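Local coordinates for pyridoxamine 5-phosphate-dependent dehydrase (Escherichia coli, PDB 3B8X) that catalyses the pyridoxal phosphate-dependent removal of the C3'-hydroxyl group from GDP-4-keto-6-deoxy-D-mannose on the route to the O-antigen sugar L-colitose, at the interface of chains A and B. Numbering follows the deposited sequence. Chains: chain A/B, Pyridoxamine 5-phosphate-dependent dehydrase.

Contact 1: the interface of chains A and B. Residues chain A 217, 219, 221, 241-242, 244; chain B 90, 333-334, 336, 370.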
loop_
_atom_site.group_PDB
_atom_site.type_symbol
_atom_site.label_atom_id
_atom_site.label_comp_id
_atom_site.label_asym_id
_atom_site.label_seq_id
_atom_site.Cartn_x
_atom_site.Cartn_y
_atom_site.Cartn_z
ATOM N N HIS A 217 -6.119 -8.108 -0.872
ATOM C CA HIS A 217 -6.747 -8.409 -2.145
ATOM C C HIS A 217 -8.247 -8.417 -2.181
ATOM O O HIS A 217 -8.777 -8.802 -3.183
ATOM C CB HIS A 217 -6.277 -9.814 -2.678
ATOM C CG HIS A 217 -4.789 -9.980 -2.752
ATOM N ND1 HIS A 217 -4.019 -9.381 -3.723
ATOM C CD2 HIS A 217 -3.936 -10.712 -1.996
ATOM C CE1 HIS A 217 -2.753 -9.715 -3.546
ATOM N NE2 HIS A 217 -2.676 -10.562 -2.534
ATOM N N TRP A 219 -10.016 -10.359 -0.593
ATOM C CA TRP A 219 -10.349 -11.791 -0.512
ATOM C C TRP A 219 -10.863 -12.201 0.848
ATOM O O TRP A 219 -10.957 -11.371 1.750
ATOM C CB TRP A 219 -9.274 -12.729 -1.114
ATOM C CG TRP A 219 -8.038 -12.955 -0.279
ATOM C CD1 TRP A 219 -7.828 -12.621 1.075
ATOM C CD2 TRP A 219 -6.807 -13.487 -0.764
ATOM N NE1 TRP A 219 -6.525 -12.985 1.423
ATOM C CE2 TRP A 219 -5.875 -13.457 0.306
ATOM C CE3 TRP A 219 -6.391 -13.965 -2.024
ATOM C CZ2 TRP A 219 -4.549 -13.904 0.159
ATOM C CZ3 TRP A 219 -5.090 -14.471 -2.166
ATOM C CH2 TRP A 219 -4.187 -14.441 -1.065
ATOM N N ARG A 221 -9.732 -14.945 2.694
ATOM C CA ARG A 221 -8.843 -15.830 3.463
ATOM C C ARG A 221 -8.701 -15.438 4.882
ATOM O O ARG A 221 -8.641 -16.310 5.742
ATOM C CB ARG A 221 -7.447 -15.938 2.837
ATOM C CG ARG A 221 -7.452 -16.485 1.377
ATOM C CD ARG A 221 -6.158 -17.189 1.042
ATOM N NE ARG A 221 -6.002 -17.508 -0.372
ATOM C CZ ARG A 221 -4.830 -17.764 -0.946
ATOM N NH1 ARG A 221 -3.703 -17.727 -0.229
ATOM N NH2 ARG A 221 -4.780 -18.061 -2.228
ATOM N N SER A 241 -10.404 -19.783 -1.758
ATOM C CA SER A 241 -8.972 -19.445 -1.860
ATOM C C SER A 241 -8.774 -18.157 -2.624
ATOM O O SER A 241 -8.153 -17.243 -2.112
ATOM C CB SER A 241 -8.102 -20.621 -2.344
ATOM O OG SER A 241 -7.431 -20.396 -3.570
ATOM N N PHE A 242 -9.415 -18.053 -3.794
ATOM C CA PHE A 242 -9.423 -16.811 -4.575
ATOM C C PHE A 242 -10.858 -16.228 -4.670
ATOM O O PHE A 242 -11.352 -15.984 -5.764
ATOM C CB PHE A 242 -8.909 -17.018 -6.007
ATOM C CG PHE A 242 -7.447 -17.331 -6.119
ATOM C CD1 PHE A 242 -6.557 -17.032 -5.088
ATOM C CD2 PHE A 242 -6.956 -17.914 -7.294
ATOM C CE1 PHE A 242 -5.198 -17.329 -5.219
ATOM C CE2 PHE A 242 -5.604 -18.196 -7.445
ATOM C CZ PHE A 242 -4.718 -17.924 -6.393
ATOM N N PHE A 244 -13.100 -13.095 -4.197
ATOM C CA PHE A 244 -12.953 -11.641 -4.013
ATOM C C PHE A 244 -14.311 -10.969 -3.780
ATOM O O PHE A 244 -15.212 -11.121 -4.603
ATOM C CB PHE A 244 -12.298 -11.061 -5.270
ATOM C CG PHE A 244 -10.964 -11.692 -5.586
ATOM C CD1 PHE A 244 -10.857 -12.649 -6.577
ATOM C CD2 PHE A 244 -9.871 -11.495 -4.756
ATOM C CE1 PHE A 244 -9.621 -13.250 -6.857
ATOM C CE2 PHE A 244 -8.636 -12.112 -5.013
ATOM C CZ PHE A 244 -8.507 -12.952 -6.084
ATOM N N TRP B 90 -6.451 -10.863 -12.040
ATOM C CA TRP B 90 -6.363 -10.787 -10.592
ATOM C C TRP B 90 -7.238 -9.629 -10.101
ATOM O O TRP B 90 -7.501 -8.674 -10.825
ATOM C CB TRP B 90 -4.888 -10.669 -10.143
ATOM C CG TRP B 90 -4.706 -10.749 -8.646
ATOM C CD1 TRP B 90 -4.426 -9.714 -7.807
ATOM C CD2 TRP B 90 -4.811 -11.931 -7.827
ATOM N NE1 TRP B 90 -4.334 -10.186 -6.497
ATOM C CE2 TRP B 90 -4.630 -11.525 -6.484
ATOM C CE3 TRP B 90 -5.085 -13.288 -8.098
ATOM C CZ2 TRP B 90 -4.664 -12.428 -5.425
ATOM C CZ3 TRP B 90 -5.160 -14.190 -7.028
ATOM C CH2 TRP B 90 -4.917 -13.756 -5.712
ATOM N N ARG B 333 -5.326 -24.450 -7.514
ATOM C CA ARG B 333 -6.034 -23.177 -7.366
ATOM C C ARG B 333 -7.003 -23.036 -8.557
ATOM O O ARG B 333 -6.756 -23.586 -9.613
ATOM C CB ARG B 333 -5.023 -22.011 -7.552
ATOM C CG ARG B 333 -3.975 -21.746 -6.462
ATOM C CD ARG B 333 -4.654 -21.237 -5.190
ATOM N NE ARG B 333 -3.716 -20.914 -4.115
ATOM C CZ ARG B 333 -3.347 -21.788 -3.192
ATOM N NH1 ARG B 333 -2.485 -21.414 -2.243
ATOM N NH2 ARG B 333 -3.838 -23.043 -3.254
ATOM N N PRO B 334 -8.029 -22.201 -8.441
ATOM C CA PRO B 334 -8.850 -21.910 -9.625
ATOM C C PRO B 334 -7.920 -21.059 -10.506
ATOM O O PRO B 334 -6.881 -20.580 -10.056
ATOM C CB PRO B 334 -9.930 -20.956 -9.096
ATOM C CG PRO B 334 -9.916 -21.072 -7.666
ATOM C CD PRO B 334 -8.576 -21.614 -7.207
ATOM N N VAL B 336 -6.951 -18.055 -11.165
ATOM C CA VAL B 336 -7.073 -16.719 -10.604
ATOM C C VAL B 336 -8.490 -16.236 -10.306
ATOM O O VAL B 336 -9.205 -16.974 -9.640
ATOM C CB VAL B 336 -6.176 -15.678 -11.314
ATOM C CG1 VAL B 336 -4.726 -16.007 -10.926
ATOM C CG2 VAL B 336 -6.306 -15.793 -12.859
ATOM N N PHE B 370 -5.439 -24.662 -11.800
ATOM C CA PHE B 370 -4.055 -24.795 -12.166
ATOM C C PHE B 370 -3.213 -25.402 -11.073
ATOM O O PHE B 370 -3.608 -25.378 -9.921
ATOM C CB PHE B 370 -3.458 -23.526 -12.800
ATOM C CG PHE B 370 -3.027 -22.481 -11.812
ATOM C CD1 PHE B 370 -1.754 -22.503 -11.264
ATOM C CD2 PHE B 370 -3.880 -21.415 -11.504
ATOM C CE1 PHE B 370 -1.322 -21.515 -10.386
ATOM C CE2 PHE B 370 -3.486 -20.407 -10.624
ATOM C CZ PHE B 370 -2.202 -20.469 -10.039
#
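B:Trp90 pushes its indole rim into a nest of rings from the other subunit, a worked example of an active-site wall built by two chains. Its NE1 lies 2.9 Å from ND1 of A:His217. The indole N-H points nearly at that nitrogen, but the donor stands about 50° out of the imidazole plane, which makes this an off-plane hydrogen bond at most. The same approach puts CZ2 of B:Trp90 over the centre of the imidazole face.

Farther round the rim, CZ3 of B:Trp90 stands 3.6 Å above the ring of A:Phe242, with the two planes 88° apart. CZ3 of A:Trp219 meets CH2 of B:Trp90 in the indole plane at 3.6 Å, while A:Phe244 points its CZ at the indole face from 3.7 Å off CZ3. With CG anti to the backbone N (chi1 -173°), the indole swings out towards chain A. The carbonyl O of B:Val336 comes to the rim of A:Phe242, 3.4 Å from CD2, while CD of B:Arg333 sits over the face away from the indole, 3.5 Å from CZ of A:Phe242.

Behind this shell, A:Trp219 is sandwiched between CD2 of A:His217 and CG of A:Arg221, and its CH2 in turn lies over the guanidinium of A:Arg221. That guanidinium is helped into place by a nearly straight 2.8 Å hydrogen bond from NE to the O of A:Ser241, a poorly ordered residue. NH2 of A:Arg221 comes within 3.6 Å of NE of B:Arg333, a likely repulsion that the bound ligand could ease.

A:His217, A:Arg221 and A:Phe242 all belong to the pocket of the bound GDP-perosamine adduct. Chain A supplies loops, whereas B:Trp90 immediately precedes helix 91-99 and B:Arg333 ends a short strand, so the patch borders an active site at the dimer interface, as is usual for aspartate aminotransferase-type enzymes.

Contact 2: the interface of chains A and B. Residues chain A 318, 322, 332-334, 368-369; chain B 238, 241-242.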
loop_
_atom_site.group_PDB
_atom_site.type_symbol
_atom_site.label_atom_id
_atom_site.label_comp_id
_atom_site.label_asym_id
_atom_site.label_seq_id
_atom_site.Cartn_x
_atom_site.Cartn_y
_atom_site.Cartn_z
ATOM N N ARG A 318 12.196 33.120 11.413
ATOM C CA ARG A 318 12.300 31.668 11.392
ATOM C C ARG A 318 13.489 31.119 10.603
ATOM O O ARG A 318 14.133 30.148 11.004
ATOM C CB ARG A 318 10.970 31.086 10.908
ATOM C CG ARG A 318 10.644 29.709 11.424
ATOM C CD ARG A 318 11.127 28.695 10.413
ATOM N NE ARG A 318 10.490 28.833 9.102
ATOM C CZ ARG A 318 9.235 28.495 8.813
ATOM N NH1 ARG A 318 8.426 28.028 9.753
ATOM N NH2 ARG A 318 8.781 28.615 7.569
ATOM N N VAL A 322 16.359 28.586 11.982
ATOM C CA VAL A 322 16.707 27.351 11.352
ATOM C C VAL A 322 18.216 27.285 11.118
ATOM O O VAL A 322 18.865 26.328 11.538
ATOM C CB VAL A 322 15.859 27.183 10.106
ATOM C CG1 VAL A 322 16.419 26.121 9.172
ATOM C CG2 VAL A 322 14.430 26.917 10.528
ATOM N N CYS A 332 16.267 19.864 12.366
ATOM C CA CYS A 332 14.926 20.395 12.577
ATOM C C CYS A 332 14.003 20.152 11.396
ATOM O O CYS A 332 14.434 19.657 10.351
ATOM C CB CYS A 332 14.930 21.827 13.058
ATOM S SG CYS A 332 15.352 22.939 11.715
ATOM N N ARG A 333 12.718 20.429 11.588
ATOM C CA ARG A 333 11.731 20.201 10.543
ATOM C C ARG A 333 10.628 21.246 10.652
ATOM O O ARG A 333 10.460 21.807 11.726
ATOM C CB ARG A 333 11.056 18.872 10.853
ATOM C CG ARG A 333 11.955 17.679 10.718
ATOM C CD ARG A 333 11.157 16.406 10.532
ATOM N NE ARG A 333 11.296 15.881 9.174
ATOM C CZ ARG A 333 12.447 15.585 8.562
ATOM N NH1 ARG A 333 13.627 15.771 9.148
ATOM N NH2 ARG A 333 12.422 15.137 7.319
ATOM N N PRO A 334 9.852 21.459 9.581
ATOM C CA PRO A 334 8.664 22.296 9.706
ATOM C C PRO A 334 7.705 21.440 10.558
ATOM O O PRO A 334 7.894 20.235 10.724
ATOM C CB PRO A 334 8.086 22.340 8.275
ATOM C CG PRO A 334 9.089 21.749 7.375
ATOM C CD PRO A 334 10.064 20.965 8.204
ATOM N N GLY A 368 6.799 28.396 12.946
ATOM C CA GLY A 368 7.028 27.163 13.698
ATOM C C GLY A 368 7.928 26.168 12.985
ATOM O O GLY A 368 8.229 26.290 11.793
ATOM N N LEU A 369 8.459 25.232 13.767
ATOM C CA LEU A 369 9.362 24.193 13.243
ATOM C C LEU A 369 9.466 23.230 14.405
ATOM O O LEU A 369 8.967 23.553 15.464
ATOM C CB LEU A 369 10.756 24.776 12.945
ATOM C CG LEU A 369 11.695 25.269 14.066
ATOM C CD1 LEU A 369 11.264 26.509 14.805
ATOM C CD2 LEU A 369 12.174 24.199 15.020
ATOM N N PHE B 238 14.502 23.048 4.034
ATOM C CA PHE B 238 13.374 23.251 4.928
ATOM C C PHE B 238 12.110 23.394 4.077
ATOM O O PHE B 238 11.029 23.029 4.522
ATOM C CB PHE B 238 13.562 24.515 5.781
ATOM C CG PHE B 238 12.674 24.577 6.988
ATOM C CD1 PHE B 238 13.099 24.035 8.209
ATOM C CD2 PHE B 238 11.436 25.208 6.922
ATOM C CE1 PHE B 238 12.300 24.137 9.355
ATOM C CE2 PHE B 238 10.607 25.305 8.071
ATOM C CZ PHE B 238 11.057 24.779 9.292
ATOM N N SER B 241 11.556 19.912 2.394
ATOM C CA SER B 241 11.477 18.851 3.395
ATOM C C SER B 241 10.125 18.142 3.238
ATOM O O SER B 241 10.046 16.958 2.892
ATOM C CB SER B 241 11.572 19.495 4.792
ATOM O OG SER B 241 11.506 18.555 5.854
ATOM N N PHE B 242 9.065 18.900 3.493
ATOM C CA PHE B 242 7.688 18.422 3.428
ATOM C C PHE B 242 6.886 19.314 2.449
ATOM O O PHE B 242 6.041 20.119 2.808
ATOM C CB PHE B 242 7.026 18.443 4.829
ATOM C CG PHE B 242 7.643 17.520 5.869
ATOM C CD1 PHE B 242 8.211 16.295 5.538
ATOM C CD2 PHE B 242 7.559 17.854 7.217
ATOM C CE1 PHE B 242 8.719 15.440 6.543
ATOM C CE2 PHE B 242 8.049 17.005 8.226
ATOM C CZ PHE B 242 8.608 15.782 7.891
#
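With CG anti to its backbone N (chi1 -163°) and its ring turned perpendicular at chi2, B:Phe238 drives a phenyl tip into chain A against A:Pro334. It is an aromatic plug in a pocket of the partner, in a dimer of a DegT/DnrJ/EryC1-family enzyme, which has the aspartate aminotransferase-type fold. The pocket's guanidinium is brought in by A:Arg318, whose chain leaves with CG anti to the backbone N and then folds at chi2 and chi3 until the flat group comes over the ring's CE2 edge.

CA and CG of A:Pro334 pack over one face of the ring towards its tip, CA lying 3.5 Å from CZ of B:Phe238. CE2 of B:Phe238 stands above the centre of the guanidinium, 3.6 Å from CZ of A:Arg318; with the planes 43° apart, the two groups are tilted and do not stack flat. CG2 of A:Val322 lies over the face opposite the proline, 3.7 Å from CE1 of B:Phe238. Near the ring plane, CB of A:Leu369 closes on CZ of B:Phe238 at 3.7 Å, and SG of A:Cys332 touches CE1 more loosely at 4.0 Å.

The guanidinium is tied within its own chain: NH1 of A:Arg318 gives a 2.7 Å hydrogen bond to the O of A:Gly368, reaching a lone pair in the carbonyl plane although the bond is bent at the hydrogen. The carbonyl probably helps to hold the group near the ring. Helix 318-327, strand 368-372 and the 332-334 loop supply these walls, and the plug sits on the short helix 237-241 of chain B. Alongside, A:Arg333 and B:Phe242 approach each other, but both are poorly ordered and their close contact is doubtful.

Contact 1 and contact 2 lie about 47 Å apart between the centres of their C-alpha atoms, towards opposite ends of the two-fold dimer. Positions 241, 242, 333 and 334 occur in both with the chains exchanged, so the two patches sample corresponding parts of one symmetric interface. The match is not exact in detail: residue 241 is loop in chain A but ends a short helix in chain B, and residue 242 is poorly ordered only in chain B. One segment of each subunit thus plugs into its partner, and its A:Phe242 also lines a ligand pocket, which suggests that dimerisation and active-site construction go together.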